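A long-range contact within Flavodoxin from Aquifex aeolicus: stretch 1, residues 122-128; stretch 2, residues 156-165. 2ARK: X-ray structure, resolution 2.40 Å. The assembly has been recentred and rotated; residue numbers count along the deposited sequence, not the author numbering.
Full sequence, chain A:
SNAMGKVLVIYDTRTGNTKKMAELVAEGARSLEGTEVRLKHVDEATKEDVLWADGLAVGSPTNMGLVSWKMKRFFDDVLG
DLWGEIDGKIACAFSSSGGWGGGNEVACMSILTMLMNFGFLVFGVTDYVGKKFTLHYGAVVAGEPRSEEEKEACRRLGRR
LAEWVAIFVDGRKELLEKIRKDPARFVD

Stretch 1, residues 122-128: VFGVTDY
Stretch 2 156-165: RLGRRLAEWV

Residues 156-165 form a regular helix, phi/psi near -60/-45, that extends beyond both ends of the stretch; Trp164 N reaches Arg160 O at 2.8 Å in its i-to-i+4 ladder. Against it runs an extended segment, a weakly bonded strand at about 125-128. Phe123 sits at -156/162 and Val125 at -123/131, Thr126 turns to -77/-32, and Asp127 returns to -41/132. The axes of strand and helix approach to 9.8 Å with N-to-C directions 131° apart, so register runs backward: CA to CA, Phe123 lies 8.7 Å from Leu161, Val125 6.9 Å from Leu157, Asp127 8.0 Å from Arg156.

Alternation sets the pattern. Phe123, Val125 and Asp127 point CA-to-CB toward the helix, whereas Tyr128 points away. From the helix, Arg156, Arg160 and Trp164, spaced by four, answer them.

At one end Phe123 (p, chi2 -83°) offers a ring face to the edge of Trp164 (m, chi2 151°): centroids to the five-membered ring are 4.4 Å apart, planes at 88°, with Phe123 CD2 3.4 Å from Trp164 NE1. That indole nitrogen still finds an acceptor, a water 3.0 Å from NE1 that donates to Gly124 O at 2.8 Å. Phe123 CZ also packs 4.0 Å from Leu161 CB.

In the middle, where the paired CA atoms come nearest, Val125 (t) sets its CG2 4.2 Å from Leu157 CD1 (Leu157 t, p).

Asp127 (m, chi2 18°) is buried, its charge met by two arginines, both t, p, p. Arg160 grips it with two hydrogen bonds, NH1 to OD1 at 2.9 Å and NH2 to OD2 at 2.7 Å; Arg156 NH2 adds OD2 at 2.9 Å. Arg160 NE donates to Glu163 OE1 at 2.7 Å, part of a salt bridge within the helix, so the guanidinium is engaged by carboxylates from both stretches.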

# COMPACT_ATOMS: atom_id res chain seq x y z
N VAL A 122 -3.53 6.50 13.30
CA VAL A 122 -2.32 5.68 13.23
C VAL A 122 -1.06 6.46 12.87
O VAL A 122 -1.10 7.55 12.29
CB VAL A 122 -2.51 4.47 12.27
CG1 VAL A 122 -3.84 3.72 12.60
CG2 VAL A 122 -2.50 4.92 10.81
N PHE A 123 0.08 5.90 13.23
CA PHE A 123 1.35 6.61 13.10
C PHE A 123 2.51 5.59 12.99
O PHE A 123 2.38 4.40 13.35
CB PHE A 123 1.55 7.54 14.32
CG PHE A 123 1.79 6.79 15.59
CD1 PHE A 123 0.72 6.27 16.34
CD2 PHE A 123 3.08 6.52 16.04
CE1 PHE A 123 0.95 5.55 17.53
CE2 PHE A 123 3.31 5.79 17.21
CZ PHE A 123 2.24 5.29 17.93
N GLY A 124 3.64 6.08 12.49
CA GLY A 124 4.95 5.43 12.61
C GLY A 124 5.89 6.42 13.30
O GLY A 124 5.45 7.48 13.76
N VAL A 125 7.18 6.08 13.38
CA VAL A 125 8.14 6.88 14.15
C VAL A 125 9.30 7.38 13.34
O VAL A 125 9.93 6.63 12.62
CB VAL A 125 8.66 6.11 15.40
CG1 VAL A 125 9.71 6.90 16.13
CG2 VAL A 125 7.51 5.78 16.34
N THR A 126 9.60 8.67 13.46
CA THR A 126 10.71 9.28 12.71
C THR A 126 12.08 8.95 13.31
O THR A 126 13.07 8.87 12.59
CB THR A 126 10.58 10.81 12.70
OG1 THR A 126 10.26 11.25 14.01
CG2 THR A 126 9.46 11.26 11.73
N ASP A 127 12.12 8.79 14.63
CA ASP A 127 13.38 8.53 15.35
C ASP A 127 14.31 7.56 14.65
O ASP A 127 13.90 6.50 14.19
CB ASP A 127 13.10 7.99 16.76
CG ASP A 127 12.27 8.94 17.58
OD1 ASP A 127 11.64 9.84 16.97
OD2 ASP A 127 12.29 8.78 18.82
N TYR A 128 15.58 7.96 14.58
CA TYR A 128 16.64 7.02 14.27
C TYR A 128 17.27 6.53 15.56
O TYR A 128 17.76 7.28 16.41
CB TYR A 128 17.70 7.63 13.40
CG TYR A 128 17.41 7.53 11.94
CD1 TYR A 128 16.33 8.22 11.36
CD2 TYR A 128 18.26 6.80 11.10
CE1 TYR A 128 16.08 8.17 9.98
CE2 TYR A 128 18.04 6.75 9.72
CZ TYR A 128 16.94 7.43 9.17
OH TYR A 128 16.74 7.38 7.83
N ARG A 156 11.23 1.99 21.27
CA ARG A 156 10.82 3.33 20.83
C ARG A 156 9.36 3.43 20.38
O ARG A 156 8.67 4.43 20.68
CB ARG A 156 11.74 3.89 19.73
CG ARG A 156 11.49 5.37 19.45
CD ARG A 156 11.80 6.22 20.72
NE ARG A 156 13.05 5.76 21.31
CZ ARG A 156 14.25 6.22 20.98
NH1 ARG A 156 15.31 5.70 21.55
NH2 ARG A 156 14.38 7.20 20.10
N LEU A 157 8.89 2.40 19.66
CA LEU A 157 7.50 2.31 19.27
C LEU A 157 6.54 2.46 20.45
O LEU A 157 5.64 3.29 20.40
CB LEU A 157 7.22 1.01 18.52
CG LEU A 157 5.82 1.02 17.87
CD1 LEU A 157 5.71 1.99 16.61
CD2 LEU A 157 5.39 -0.37 17.55
N GLY A 158 6.74 1.65 21.50
CA GLY A 158 5.89 1.68 22.68
C GLY A 158 5.98 3.00 23.42
O GLY A 158 4.96 3.50 23.92
N ARG A 159 7.20 3.54 23.48
CA ARG A 159 7.52 4.87 24.03
C ARG A 159 6.70 5.97 23.34
O ARG A 159 6.06 6.78 24.02
CB ARG A 159 9.00 5.18 23.77
CG ARG A 159 9.75 5.96 24.81
CD ARG A 159 9.02 7.10 25.50
NE ARG A 159 9.18 6.94 26.93
CZ ARG A 159 9.88 7.70 27.77
NH1 ARG A 159 10.47 8.82 27.40
NH2 ARG A 159 9.92 7.33 29.03
N ARG A 160 6.77 6.02 22.01
CA ARG A 160 6.05 7.02 21.25
C ARG A 160 4.54 6.82 21.35
O ARG A 160 3.78 7.78 21.44
CB ARG A 160 6.55 7.08 19.80
CG ARG A 160 6.10 8.32 19.00
CD ARG A 160 6.50 9.69 19.58
NE ARG A 160 7.82 9.71 20.21
CZ ARG A 160 9.00 9.69 19.56
NH1 ARG A 160 9.04 9.67 18.23
NH2 ARG A 160 10.13 9.70 20.25
N LEU A 161 4.10 5.56 21.36
CA LEU A 161 2.69 5.23 21.59
C LEU A 161 2.22 5.82 22.91
O LEU A 161 1.18 6.49 22.96
CB LEU A 161 2.49 3.73 21.62
CG LEU A 161 1.17 3.09 21.18
CD1 LEU A 161 1.00 1.79 21.91
CD2 LEU A 161 -0.09 3.98 21.29
N ALA A 162 3.00 5.60 23.97
CA ALA A 162 2.63 6.05 25.31
C ALA A 162 2.64 7.57 25.39
O ALA A 162 1.79 8.18 26.04
CB ALA A 162 3.57 5.45 26.34
N GLU A 163 3.61 8.17 24.71
CA GLU A 163 3.73 9.61 24.59
C GLU A 163 2.57 10.24 23.82
O GLU A 163 2.07 11.27 24.23
CB GLU A 163 5.06 9.95 23.94
CG GLU A 163 6.25 9.75 24.88
CD GLU A 163 7.62 9.84 24.16
OE1 GLU A 163 7.66 9.66 22.92
OE2 GLU A 163 8.65 10.06 24.86
N TRP A 164 2.11 9.62 22.73
CA TRP A 164 0.96 10.17 22.00
C TRP A 164 -0.33 10.03 22.84
O TRP A 164 -1.17 10.94 22.86
CB TRP A 164 0.75 9.49 20.63
CG TRP A 164 1.78 9.77 19.55
CD1 TRP A 164 2.12 8.94 18.56
CD2 TRP A 164 2.58 10.96 19.36
NE1 TRP A 164 3.08 9.50 17.75
CE2 TRP A 164 3.37 10.75 18.21
CE3 TRP A 164 2.70 12.18 20.05
CZ2 TRP A 164 4.29 11.68 17.72
CZ3 TRP A 164 3.61 13.14 19.56
CH2 TRP A 164 4.40 12.87 18.40
N VAL A 165 -0.46 8.90 23.52
CA VAL A 165 -1.56 8.72 24.48
C VAL A 165 -1.53 9.81 25.56
O VAL A 165 -2.55 10.39 25.86
CB VAL A 165 -1.54 7.33 25.13
CG1 VAL A 165 -2.43 7.30 26.41
CG2 VAL A 165 -1.96 6.26 24.11
O HOH W 1 4.39 9.72 15.11
O HOH W 2 17.09 7.70 18.96